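Local coordinates for protein peptidylprolyl Isomerase (PDB 6B4P) that probably catalyses the cis-trans isomerisation of peptide bonds preceding proline, as an enzyme of the FKBP family, at residues A[43-47]-A[58-63]; A[90-96]-A[116-122]; A[11-15]-A[23-27]; A[17-22]-A[97-101]. One frame throughout, in Å; residues are numbered along the deposited sequence.

Contact 1: A[43-47]-A[58-63]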
loop_
_atom_site.group_PDB
_atom_site.type_symbol
_atom_site.label_atom_id
_atom_site.label_comp_id
_atom_site.label_asym_id
_atom_site.label_seq_id
_atom_site.Cartn_x
_atom_site.Cartn_y
_atom_site.Cartn_z
ATOM N N SER A 43 -8.095 -7.030 -4.251
ATOM C CA SER A 43 -7.762 -7.849 -3.094
ATOM C C SER A 43 -6.256 -7.784 -2.891
ATOM O O SER A 43 -5.495 -8.068 -3.824
ATOM C CB SER A 43 -8.197 -9.301 -3.298
ATOM O OG SER A 43 -9.608 -9.430 -3.320
ATOM N N VAL A 44 -5.829 -7.409 -1.679
ATOM C CA VAL A 44 -4.409 -7.273 -1.377
ATOM C C VAL A 44 -4.079 -8.003 -0.088
ATOM O O VAL A 44 -4.903 -8.115 0.825
ATOM C CB VAL A 44 -3.961 -5.794 -1.263
ATOM C CG1 VAL A 44 -4.214 -5.024 -2.573
ATOM C CG2 VAL A 44 -4.634 -5.098 -0.084
ATOM N N HIS A 45 -2.849 -8.507 -0.026
ATOM C CA HIS A 45 -2.234 -8.889 1.231
ATOM C C HIS A 45 -1.187 -7.842 1.559
ATOM O O HIS A 45 -0.468 -7.376 0.667
ATOM C CB HIS A 45 -1.606 -10.283 1.161
ATOM C CG HIS A 45 -2.497 -11.358 1.689
ATOM N ND1 HIS A 45 -3.155 -11.248 2.895
ATOM C CD2 HIS A 45 -2.842 -12.566 1.180
ATOM C CE1 HIS A 45 -3.865 -12.341 3.108
ATOM N NE2 HIS A 45 -3.695 -13.155 2.081
ATOM N N TYR A 46 -1.098 -7.463 2.834
ATOM C CA TYR A 46 -0.170 -6.398 3.178
ATOM C C TYR A 46 0.437 -6.640 4.549
ATOM O O TYR A 46 -0.129 -7.334 5.395
ATOM C CB TYR A 46 -0.858 -5.026 3.169
ATOM C CG TYR A 46 -1.863 -4.899 4.284
ATOM C CD1 TYR A 46 -1.505 -4.342 5.512
ATOM C CD2 TYR A 46 -3.161 -5.365 4.126
ATOM C CE1 TYR A 46 -2.432 -4.258 6.546
ATOM C CE2 TYR A 46 -4.089 -5.288 5.150
ATOM C CZ TYR A 46 -3.719 -4.725 6.356
ATOM O OH TYR A 46 -4.618 -4.650 7.381
ATOM N N THR A 47 1.598 -6.022 4.763
ATOM C CA THR A 47 2.226 -5.921 6.078
ATOM C C THR A 47 2.653 -4.475 6.283
ATOM O O THR A 47 3.371 -3.917 5.449
ATOM C CB THR A 47 3.424 -6.863 6.200
ATOM O OG1 THR A 47 2.996 -8.225 6.019
ATOM C CG2 THR A 47 4.068 -6.736 7.579
ATOM N N SER A 58 -0.851 -6.789 9.804
ATOM C CA SER A 58 -0.647 -7.588 8.601
ATOM C C SER A 58 -1.873 -8.441 8.331
ATOM O O SER A 58 -2.378 -9.116 9.236
ATOM C CB SER A 58 0.586 -8.485 8.730
ATOM O OG SER A 58 0.738 -9.297 7.576
ATOM N N SER A 59 -2.334 -8.425 7.085
ATOM C CA SER A 59 -3.417 -9.315 6.692
ATOM C C SER A 59 -2.963 -10.760 6.655
ATOM O O SER A 59 -3.805 -11.658 6.714
ATOM C CB SER A 59 -3.959 -8.913 5.326
ATOM O OG SER A 59 -2.940 -8.992 4.350
ATOM N N LEU A 60 -1.657 -10.997 6.535
ATOM C CA LEU A 60 -1.161 -12.369 6.542
ATOM C C LEU A 60 -1.303 -13.009 7.914
ATOM O O LEU A 60 -1.453 -14.231 8.011
ATOM C CB LEU A 60 0.295 -12.403 6.080
ATOM C CG LEU A 60 0.521 -12.053 4.606
ATOM C CD1 LEU A 60 1.999 -11.992 4.290
ATOM C CD2 LEU A 60 -0.183 -13.049 3.690
ATOM N N ASP A 61 -1.261 -12.209 8.983
ATOM C CA ASP A 61 -1.501 -12.766 10.310
ATOM C C ASP A 61 -2.917 -13.303 10.432
ATOM O O ASP A 61 -3.153 -14.281 11.149
ATOM C CB ASP A 61 -1.251 -11.714 11.391
ATOM C CG ASP A 61 0.181 -11.228 11.417
ATOM O OD1 ASP A 61 1.069 -11.940 10.900
ATOM O OD2 ASP A 61 0.419 -10.134 11.969
ATOM N N ARG A 62 -3.866 -12.672 9.743
ATOM C CA ARG A 62 -5.258 -13.096 9.737
ATOM C C ARG A 62 -5.568 -14.087 8.625
ATOM O O ARG A 62 -6.584 -14.787 8.701
ATOM C CB ARG A 62 -6.173 -11.876 9.587
ATOM C CG ARG A 62 -5.816 -10.730 10.515
ATOM C CD ARG A 62 -6.827 -9.596 10.427
ATOM N NE ARG A 62 -6.725 -8.836 9.182
ATOM C CZ ARG A 62 -5.912 -7.800 9.005
ATOM N NH1 ARG A 62 -5.122 -7.398 9.995
ATOM N NH2 ARG A 62 -5.897 -7.159 7.840
ATOM N N GLY A 63 -4.727 -14.154 7.600
ATOM C CA GLY A 63 -4.942 -15.053 6.491
ATOM C C GLY A 63 -6.026 -14.637 5.530
ATOM O O GLY A 63 -6.328 -15.393 4.598
HETATM O O HOH W 1 -4.739 -15.700 2.061
#
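Strand 43-47 lies in the curved antiparallel sheet of the FKBP fold, and residues 58-63, the last residue of strand 55-58, the short helical turn that follows it and Gly63 just after, fold back against its edge. Close contact starts at His45. Its ND1 shares a hydrogen bond of 2.7 Å with Ser59 OG, while Leu60 CD2 sits over the imidazole face, 3.5 Å from the ring centroid in a CH-pi contact. Tyr46 is held through its backbone and its hydroxyl. Tyr46 N donates to Ser59 OG (2.8 Å), and Tyr46 O accepts from both Ser59 N (3.0 Å) and Ser58 OG (3.1 Å). Arg62 NH2 donates to Tyr46 OH (2.9 Å); Asp57 also hydrogen-bonds to Tyr46 OH and forms a salt bridge with Arg62. In FKBP relatives the equivalent tyrosine and aspartate line the ligand pocket, so Tyr46 and Asp57 probably do so here. Thr47 pairs with Ser58 as an antiparallel non-hydrogen-bonded pair, CA to CA 4.2 Å. Ser58 is the N-cap of the helical turn, its OG accepting from Leu60 N at 3.1 Å. At the far end, one water joins His45 NE2 (2.8 Å) to Gly63 O (3.0 Å).

Contact 2: A[90-96]-A[116-122]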
loop_
_atom_site.group_PDB
_atom_site.type_symbol
_atom_site.label_atom_id
_atom_site.label_comp_id
_atom_site.label_asym_id
_atom_site.label_seq_id
_atom_site.Cartn_x
_atom_site.Cartn_y
_atom_site.Cartn_z
ATOM N N GLU A 90 1.758 -8.340 -8.543
ATOM C CA GLU A 90 2.962 -7.663 -8.077
ATOM C C GLU A 90 3.018 -7.644 -6.557
ATOM O O GLU A 90 2.000 -7.486 -5.883
ATOM C CB GLU A 90 2.985 -6.240 -8.638
ATOM C CG GLU A 90 4.152 -5.373 -8.177
ATOM C CD GLU A 90 4.116 -4.020 -8.847
ATOM O OE1 GLU A 90 3.862 -3.978 -10.073
ATOM O OE2 GLU A 90 4.323 -3.009 -8.138
ATOM N N LYS A 91 4.215 -7.844 -6.010
ATOM C CA LYS A 91 4.474 -7.573 -4.601
ATOM C C LYS A 91 5.498 -6.451 -4.546
ATOM O O LYS A 91 6.568 -6.564 -5.150
ATOM C CB LYS A 91 4.984 -8.815 -3.865
ATOM C CG LYS A 91 5.152 -8.585 -2.358
ATOM C CD LYS A 91 5.465 -9.895 -1.629
ATOM C CE LYS A 91 5.734 -9.651 -0.154
ATOM N NZ LYS A 91 6.130 -10.905 0.553
ATOM N N SER A 92 5.158 -5.370 -3.852
ATOM C CA SER A 92 6.026 -4.205 -3.789
ATOM C C SER A 92 6.084 -3.671 -2.370
ATOM O O SER A 92 5.234 -3.968 -1.528
ATOM C CB SER A 92 5.564 -3.111 -4.750
ATOM O OG SER A 92 5.891 -3.517 -6.075
ATOM N N TYR A 93 7.136 -2.899 -2.120
ATOM C CA TYR A 93 7.421 -2.309 -0.818
ATOM C C TYR A 93 7.303 -0.799 -0.946
ATOM O O TYR A 93 7.974 -0.198 -1.787
ATOM C CB TYR A 93 8.823 -2.714 -0.372
ATOM C CG TYR A 93 9.242 -2.265 1.002
ATOM C CD1 TYR A 93 8.530 -2.650 2.135
ATOM C CD2 TYR A 93 10.381 -1.495 1.175
ATOM C CE1 TYR A 93 8.945 -2.268 3.399
ATOM C CE2 TYR A 93 10.793 -1.103 2.429
ATOM C CZ TYR A 93 10.072 -1.492 3.536
ATOM O OH TYR A 93 10.500 -1.109 4.787
ATOM N N PHE A 94 6.437 -0.201 -0.138
ATOM C CA PHE A 94 6.093 1.210 -0.252
ATOM C C PHE A 94 6.554 1.988 0.967
ATOM O O PHE A 94 6.354 1.558 2.104
ATOM C CB PHE A 94 4.578 1.394 -0.393
ATOM C CG PHE A 94 4.004 0.855 -1.667
ATOM C CD1 PHE A 94 3.731 1.700 -2.729
ATOM C CD2 PHE A 94 3.705 -0.497 -1.793
ATOM C CE1 PHE A 94 3.174 1.199 -3.913
ATOM C CE2 PHE A 94 3.137 -0.994 -2.976
ATOM C CZ PHE A 94 2.879 -0.142 -4.028
ATOM N N GLU A 95 7.143 3.157 0.722
ATOM C CA GLU A 95 7.318 4.174 1.747
ATOM C C GLU A 95 6.215 5.206 1.579
ATOM O O GLU A 95 6.111 5.835 0.517
ATOM C CB GLU A 95 8.687 4.829 1.638
ATOM C CG GLU A 95 8.927 5.840 2.738
ATOM C CD GLU A 95 10.389 6.220 2.879
ATOM O OE1 GLU A 95 11.231 5.319 3.090
ATOM O OE2 GLU A 95 10.693 7.417 2.732
ATOM N N ILE A 96 5.411 5.396 2.617
ATOM C CA ILE A 96 4.222 6.231 2.545
ATOM C C ILE A 96 4.338 7.333 3.591
ATOM O O ILE A 96 4.044 7.119 4.766
ATOM C CB ILE A 96 2.946 5.400 2.751
ATOM C CG1 ILE A 96 2.902 4.261 1.727
ATOM C CG2 ILE A 96 1.713 6.276 2.587
ATOM C CD1 ILE A 96 1.549 3.545 1.633
ATOM N N THR A 116 5.201 8.192 9.180
ATOM C CA THR A 116 5.516 7.538 7.915
ATOM C C THR A 116 5.220 6.050 8.052
ATOM O O THR A 116 5.562 5.433 9.061
ATOM C CB THR A 116 6.992 7.753 7.559
ATOM O OG1 THR A 116 7.265 9.154 7.437
ATOM C CG2 THR A 116 7.347 7.057 6.236
ATOM N N LEU A 117 4.557 5.466 7.056
ATOM C CA LEU A 117 4.189 4.059 7.116
ATOM C C LEU A 117 4.891 3.310 6.001
ATOM O O LEU A 117 4.920 3.781 4.860
ATOM C CB LEU A 117 2.673 3.852 6.971
ATOM C CG LEU A 117 1.807 4.633 7.953
ATOM C CD1 LEU A 117 0.351 4.343 7.676
ATOM C CD2 LEU A 117 2.165 4.290 9.398
ATOM N N MET A 118 5.437 2.139 6.327
ATOM C CA MET A 118 6.009 1.245 5.328
ATOM C C MET A 118 5.054 0.080 5.092
ATOM O O MET A 118 4.548 -0.513 6.052
ATOM C CB MET A 118 7.361 0.713 5.786
ATOM C CG MET A 118 8.311 1.776 6.317
ATOM S SD MET A 118 8.725 3.071 5.116
ATOM C CE MET A 118 9.521 2.135 3.822
ATOM N N PHE A 119 4.815 -0.267 3.827
ATOM C CA PHE A 119 3.921 -1.379 3.530
ATOM C C PHE A 119 4.541 -2.294 2.490
ATOM O O PHE A 119 4.984 -1.825 1.437
ATOM C CB PHE A 119 2.553 -0.921 2.992
ATOM C CG PHE A 119 1.626 -0.360 4.034
ATOM C CD1 PHE A 119 0.814 -1.188 4.778
ATOM C CD2 PHE A 119 1.541 1.006 4.232
ATOM C CE1 PHE A 119 -0.070 -0.668 5.724
ATOM C CE2 PHE A 119 0.678 1.529 5.177
ATOM C CZ PHE A 119 -0.129 0.697 5.914
ATOM N N GLU A 120 4.526 -3.595 2.767
ATOM C CA GLU A 120 4.609 -4.603 1.717
ATOM C C GLU A 120 3.180 -4.861 1.270
ATOM O O GLU A 120 2.329 -5.137 2.113
ATOM C CB GLU A 120 5.225 -5.911 2.215
ATOM C CG GLU A 120 6.700 -5.845 2.562
ATOM C CD GLU A 120 7.359 -7.210 2.510
ATOM O OE1 GLU A 120 6.634 -8.229 2.548
ATOM O OE2 GLU A 120 8.602 -7.262 2.417
ATOM N N ILE A 121 2.905 -4.740 -0.032
ATOM C CA ILE A 121 1.571 -4.978 -0.583
ATOM C C ILE A 121 1.687 -5.946 -1.750
ATOM O O ILE A 121 2.529 -5.759 -2.636
ATOM C CB ILE A 121 0.897 -3.680 -1.060
ATOM C CG1 ILE A 121 0.849 -2.639 0.067
ATOM C CG2 ILE A 121 -0.499 -3.982 -1.589
ATOM C CD1 ILE A 121 0.206 -1.326 -0.368
ATOM N N GLU A 122 0.873 -6.993 -1.734
ATOM C CA GLU A 122 0.752 -7.916 -2.857
ATOM C C GLU A 122 -0.637 -7.722 -3.444
ATOM O O GLU A 122 -1.636 -7.870 -2.730
ATOM C CB GLU A 122 0.950 -9.367 -2.430
ATOM C CG GLU A 122 0.838 -10.334 -3.591
ATOM C CD GLU A 122 1.065 -11.778 -3.183
ATOM O OE1 GLU A 122 1.145 -12.047 -1.968
ATOM O OE2 GLU A 122 1.162 -12.648 -4.079
#
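Tyr93 lays its ring alongside Met118 and Glu120: Tyr93 CZ is 3.7 Å from Met118 CE, and Tyr93 CD1 is 3.7 Å from Glu120 CG. These side chains share one face of an antiparallel strand pair with Lys91, whose NZ forms a salt bridge with Glu120 OE1 at 3.4 Å, and with Glu95. The opposite face is apolar over much of its length: Phe94 CD2 meets Ile121 CD1 at 3.9 Å and Ile96 CD1 meets Phe119 CD2 at 3.6 Å. Hydrogen bonds in both directions join Ser92 with Ile121, Phe94 with Phe119 and Ile96 with Leu117; among them Phe94 N lies 2.7 Å from Phe119 O and Leu117 N 2.9 Å from Ile96 O. The strand axes run 162° apart and approach to 4.6 Å. This pair forms the middle of the FKBP sheet. Strand 23-26 flanks 91-96, strand 41-50 flanks 117-122, and helix 77-84 packs on the Phe94 and Ile96 side, where its Trp79 touches Ile96 and Ile121 and meets Phe119 edge-to-face.

Contact 3: A[11-15]-A[23-27]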
loop_
_atom_site.group_PDB
_atom_site.type_symbol
_atom_site.label_atom_id
_atom_site.label_comp_id
_atom_site.label_asym_id
_atom_site.label_seq_id
_atom_site.Cartn_x
_atom_site.Cartn_y
_atom_site.Cartn_z
ATOM N N THR A 11 14.345 -3.823 -6.444
ATOM C CA THR A 11 14.717 -2.680 -7.269
ATOM C C THR A 11 15.176 -1.499 -6.411
ATOM O O THR A 11 15.105 -1.554 -5.184
ATOM C CB THR A 11 13.537 -2.229 -8.171
ATOM O OG1 THR A 11 12.436 -1.771 -7.367
ATOM C CG2 THR A 11 13.068 -3.382 -9.053
ATOM N N ASP A 12 15.668 -0.444 -7.059
ATOM C CA ASP A 12 15.775 0.843 -6.388
ATOM C C ASP A 12 14.390 1.470 -6.234
ATOM O O ASP A 12 13.399 0.999 -6.800
ATOM C CB ASP A 12 16.682 1.789 -7.166
ATOM C CG ASP A 12 18.153 1.504 -6.940
ATOM O OD1 ASP A 12 18.598 1.518 -5.767
ATOM O OD2 ASP A 12 18.860 1.268 -7.941
ATOM N N TRP A 13 14.327 2.558 -5.465
ATOM C CA TRP A 13 13.054 3.241 -5.246
ATOM C C TRP A 13 12.495 3.794 -6.553
ATOM O O TRP A 13 13.217 4.404 -7.349
ATOM C CB TRP A 13 13.217 4.374 -4.231
ATOM C CG TRP A 13 13.423 3.937 -2.822
ATOM C CD1 TRP A 13 14.560 4.089 -2.070
ATOM C CD2 TRP A 13 12.465 3.298 -1.976
ATOM N NE1 TRP A 13 14.361 3.580 -0.807
ATOM C CE2 TRP A 13 13.089 3.078 -0.726
ATOM C CE3 TRP A 13 11.143 2.871 -2.155
ATOM C CZ2 TRP A 13 12.431 2.468 0.342
ATOM C CZ3 TRP A 13 10.485 2.266 -1.086
ATOM C CH2 TRP A 13 11.138 2.064 0.145
ATOM N N ILE A 14 11.208 3.560 -6.773
ATOM C CA ILE A 14 10.447 4.034 -7.926
ATOM C C ILE A 14 9.457 5.077 -7.420
ATOM O O ILE A 14 8.583 4.740 -6.615
ATOM C CB ILE A 14 9.705 2.879 -8.620
ATOM C CG1 ILE A 14 10.692 1.815 -9.100
ATOM C CG2 ILE A 14 8.847 3.397 -9.772
ATOM C CD1 ILE A 14 10.037 0.500 -9.452
ATOM N N PRO A 15 9.547 6.335 -7.850
ATOM C CA PRO A 15 8.584 7.341 -7.387
ATOM C C PRO A 15 7.197 7.106 -7.967
ATOM O O PRO A 15 7.045 6.732 -9.133
ATOM C CB PRO A 15 9.178 8.667 -7.891
ATOM C CG PRO A 15 10.588 8.346 -8.312
ATOM C CD PRO A 15 10.561 6.917 -8.744
ATOM N N LYS A 23 6.749 6.267 -2.777
ATOM C CA LYS A 23 7.637 5.525 -3.663
ATOM C C LYS A 23 7.593 4.049 -3.312
ATOM O O LYS A 23 7.177 3.674 -2.212
ATOM C CB LYS A 23 9.062 6.065 -3.559
ATOM C CG LYS A 23 9.595 6.035 -2.133
ATOM C CD LYS A 23 10.951 6.693 -2.007
ATOM C CE LYS A 23 11.446 6.518 -0.592
ATOM N NZ LYS A 23 12.896 6.814 -0.472
ATOM N N LYS A 24 8.037 3.210 -4.249
ATOM C CA LYS A 24 8.019 1.771 -4.031
ATOM C C LYS A 24 9.256 1.102 -4.617
ATOM O O LYS A 24 9.936 1.637 -5.498
ATOM C CB LYS A 24 6.764 1.118 -4.637
ATOM C CG LYS A 24 6.835 0.984 -6.151
ATOM C CD LYS A 24 5.550 0.372 -6.745
ATOM C CE LYS A 24 5.689 0.224 -8.244
ATOM N NZ LYS A 24 4.453 -0.362 -8.894
ATOM N N LYS A 25 9.543 -0.085 -4.087
ATOM C CA LYS A 25 10.496 -1.030 -4.660
ATOM C C LYS A 25 9.722 -2.286 -5.027
ATOM O O LYS A 25 8.939 -2.784 -4.211
ATOM C CB LYS A 25 11.612 -1.373 -3.671
ATOM C CG LYS A 25 12.563 -0.219 -3.364
ATOM C CD LYS A 25 13.295 -0.424 -2.044
ATOM C CE LYS A 25 13.984 -1.772 -1.963
ATOM N NZ LYS A 25 14.638 -1.948 -0.631
ATOM N N ILE A 26 9.929 -2.798 -6.241
ATOM C CA ILE A 26 9.238 -4.012 -6.657
ATOM C C ILE A 26 9.997 -5.205 -6.094
ATOM O O ILE A 26 11.209 -5.336 -6.292
ATOM C CB ILE A 26 9.106 -4.089 -8.188
ATOM C CG1 ILE A 26 8.238 -2.930 -8.683
ATOM C CG2 ILE A 26 8.499 -5.424 -8.613
ATOM C CD1 ILE A 26 8.095 -2.850 -10.186
ATOM N N ILE A 27 9.296 -6.044 -5.339
ATOM C CA ILE A 27 9.881 -7.257 -4.783
ATOM C C ILE A 27 9.720 -8.422 -5.743
ATOM O O ILE A 27 10.682 -9.120 -6.075
ATOM C CB ILE A 27 9.229 -7.571 -3.418
ATOM C CG1 ILE A 27 9.418 -6.415 -2.446
ATOM C CG2 ILE A 27 9.761 -8.879 -2.852
ATOM C CD1 ILE A 27 8.675 -6.604 -1.144
#
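The Trp13 indole, with chi1 in the m well, is clasped between two lysines that differ in conformation. Lys23 starts from p and is then extended, which brings NZ over one face, 3.5 Å from the centroid of the five-membered ring of Trp13, a cation-pi contact. In Lys25, chi1 m and chi2 t lay CG and CD across the opposite face, CD 3.6 Å from the centroid of the Trp13 six-membered ring (CH-pi); the p turn at chi3 then redirects CE. On the other side of the strands, Ile14 CD1 meets Ile26 CD1 at 3.9 Å, and the extended Lys24 reaches a salt bridge with Glu90. The p rotamer of Thr11 places OG1 to accept from Ile26 N at 2.9 Å. Ile14 N to Lys24 O (2.6 Å) and Lys24 N to Ile14 O (2.9 Å) complete the backbone pairing. The whole is a short antiparallel beta hairpin, adding an outer strand beside 23-26, which itself pairs with strand 91-96 of the FKBP sheet.

Contact 4: A[17-22]-A[97-101]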
loop_
_atom_site.group_PDB
_atom_site.type_symbol
_atom_site.label_atom_id
_atom_site.label_comp_id
_atom_site.label_asym_id
_atom_site.label_seq_id
_atom_site.Cartn_x
_atom_site.Cartn_y
_atom_site.Cartn_z
ATOM N N SER A 17 4.266 9.373 -6.573
ATOM C CA SER A 17 3.668 10.697 -6.527
ATOM C C SER A 17 4.546 11.719 -7.236
ATOM O O SER A 17 5.744 11.511 -7.446
ATOM C CB SER A 17 3.444 11.133 -5.086
ATOM O OG SER A 17 4.681 11.173 -4.385
ATOM N N GLN A 18 3.931 12.853 -7.581
ATOM C CA GLN A 18 4.645 13.891 -8.316
ATOM C C GLN A 18 5.832 14.423 -7.521
ATOM O O GLN A 18 6.900 14.683 -8.088
ATOM C CB GLN A 18 3.688 15.026 -8.682
ATOM N N ASP A 19 5.674 14.583 -6.207
ATOM C CA ASP A 19 6.784 15.057 -5.386
ATOM C C ASP A 19 7.805 13.966 -5.089
ATOM O O ASP A 19 8.781 14.233 -4.382
ATOM C CB ASP A 19 6.259 15.670 -4.076
ATOM C CG ASP A 19 5.512 14.663 -3.196
ATOM O OD1 ASP A 19 5.661 13.436 -3.374
ATOM O OD2 ASP A 19 4.761 15.116 -2.306
ATOM N N GLN A 20 7.583 12.751 -5.595
ATOM C CA GLN A 20 8.475 11.598 -5.502
ATOM C C GLN A 20 8.612 11.050 -4.087
ATOM O O GLN A 20 9.406 10.125 -3.866
ATOM C CB GLN A 20 9.869 11.914 -6.058
ATOM C CG GLN A 20 9.862 12.401 -7.496
ATOM C CD GLN A 20 11.242 12.405 -8.101
ATOM O OE1 GLN A 20 11.451 11.890 -9.198
ATOM N NE2 GLN A 20 12.201 12.986 -7.388
ATOM N N ARG A 21 7.839 11.562 -3.129
ATOM C CA ARG A 21 7.993 11.123 -1.747
ATOM C C ARG A 21 7.222 9.842 -1.451
ATOM O O ARG A 21 7.603 9.098 -0.542
ATOM C CB ARG A 21 7.569 12.245 -0.802
ATOM C CG ARG A 21 8.542 13.419 -0.834
ATOM C CD ARG A 21 8.032 14.636 -0.081
ATOM N NE ARG A 21 7.704 14.333 1.307
ATOM C CZ ARG A 21 6.470 14.342 1.801
ATOM N NH1 ARG A 21 6.263 14.053 3.079
ATOM N NH2 ARG A 21 5.442 14.646 1.014
ATOM N N LEU A 22 6.148 9.568 -2.189
ATOM C CA LEU A 22 5.493 8.266 -2.169
ATOM C C LEU A 22 6.205 7.404 -3.202
ATOM O O LEU A 22 6.279 7.782 -4.376
ATOM C CB LEU A 22 4.005 8.386 -2.509
ATOM C CG LEU A 22 3.197 7.092 -2.672
ATOM C CD1 LEU A 22 3.007 6.436 -1.315
ATOM C CD2 LEU A 22 1.850 7.374 -3.331
ATOM N N PRO A 97 4.733 8.544 3.188
ATOM C CA PRO A 97 4.775 9.668 4.129
ATOM C C PRO A 97 3.422 9.916 4.778
ATOM O O PRO A 97 2.366 9.535 4.262
ATOM C CB PRO A 97 5.201 10.856 3.249
ATOM C CG PRO A 97 5.878 10.221 2.054
ATOM C CD PRO A 97 5.133 8.945 1.825
ATOM N N SER A 98 3.474 10.576 5.940
ATOM C CA SER A 98 2.264 10.805 6.719
ATOM C C SER A 98 1.223 11.587 5.926
ATOM O O SER A 98 0.018 11.335 6.075
ATOM C CB SER A 98 2.607 11.526 8.028
ATOM O OG SER A 98 3.137 12.816 7.786
ATOM N N ASP A 99 1.656 12.495 5.051
ATOM C CA ASP A 99 0.667 13.228 4.270
ATOM C C ASP A 99 0.047 12.381 3.162
ATOM O O ASP A 99 -0.855 12.876 2.469
ATOM C CB ASP A 99 1.263 14.525 3.698
ATOM C CG ASP A 99 2.531 14.309 2.893
ATOM O OD1 ASP A 99 3.320 13.407 3.216
ATOM O OD2 ASP A 99 2.758 15.083 1.937
ATOM N N TYR A 100 0.503 11.141 2.980
ATOM C CA TYR A 100 -0.169 10.167 2.128
ATOM C C TYR A 100 -0.834 9.080 2.959
ATOM O O TYR A 100 -1.326 8.093 2.400
ATOM C CB TYR A 100 0.814 9.541 1.123
ATOM C CG TYR A 100 1.322 10.501 0.073
ATOM C CD1 TYR A 100 0.735 10.565 -1.183
ATOM C CD2 TYR A 100 2.383 11.359 0.345
ATOM C CE1 TYR A 100 1.199 11.454 -2.144
ATOM C CE2 TYR A 100 2.849 12.235 -0.604
ATOM C CZ TYR A 100 2.252 12.285 -1.844
ATOM O OH TYR A 100 2.725 13.171 -2.783
ATOM N N ALA A 101 -0.826 9.223 4.286
ATOM C CA ALA A 101 -1.394 8.210 5.168
ATOM C C ALA A 101 -2.382 8.883 6.118
ATOM O O ALA A 101 -3.391 9.431 5.666
ATOM C CB ALA A 101 -0.288 7.465 5.924
HETATM O O HOH W 2 3.076 14.868 -5.076
#
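A salt-bridge network ties two loops at one end of the FKBP sheet: 17-22, the loop of the N-terminal hairpin, and 97-101, whose 3-10 turn opens the long connection from strand 91-96 to strand 117-126. Arg21 makes a two-pronged bond to Asp99, with NH1 to Asp99 OD1 at 3.0 Å and NH2 to Asp99 OD2 at 2.9 Å. Within its own loop Arg21 NH2 reaches Asp19 OD2 weakly at 3.4 Å, and Asp19 closes an Asx turn, OD1 accepting from Arg21 N at 2.9 Å. Pro97 CG covers a face of the Arg21 guanidinium. Leu22 CB packs over the Tyr100 ring, 4.1 Å from its centroid, and Leu81 of helix 77-84 touches both side chains. Tyr100 OH lies 2.9 Å from Asp19 OD2, and a water bridges Tyr100 OH and Asp19 N, at 2.9 and 2.8 Å. Arg21 thus joins the loops through Asp99, while its weak link to Asp19 stays within 17-22; ionic pairing on the exposed side is backed by Leu22 against Tyr100.

How the contacts relate
Contacts 3, 2 and 1 follow one another across the same antiparallel sheet. Contact 3 meets contact 2 through strands 23-26 and 91-96, with Tyr93 N 2.8 Å from Lys25 O and a salt bridge from Lys24 NZ to Glu90 OE2 at 2.8 Å. Contact 2 meets contact 1 through strands 117-126 and 41-50, where Glu122 N lies 2.8 Å from His45 O. Contact 4 touches the end of contact 2, Leu22 CD1 lying 3.7 Å from Ile96 CG1, and is about 23 Å from contact 1, centre to centre. Trp79 meets Tyr46 of contact 1 and Phe119 of contact 2; in FKBP relatives a tryptophan forms the floor of the active-site pocket, so both contacts probably border that site.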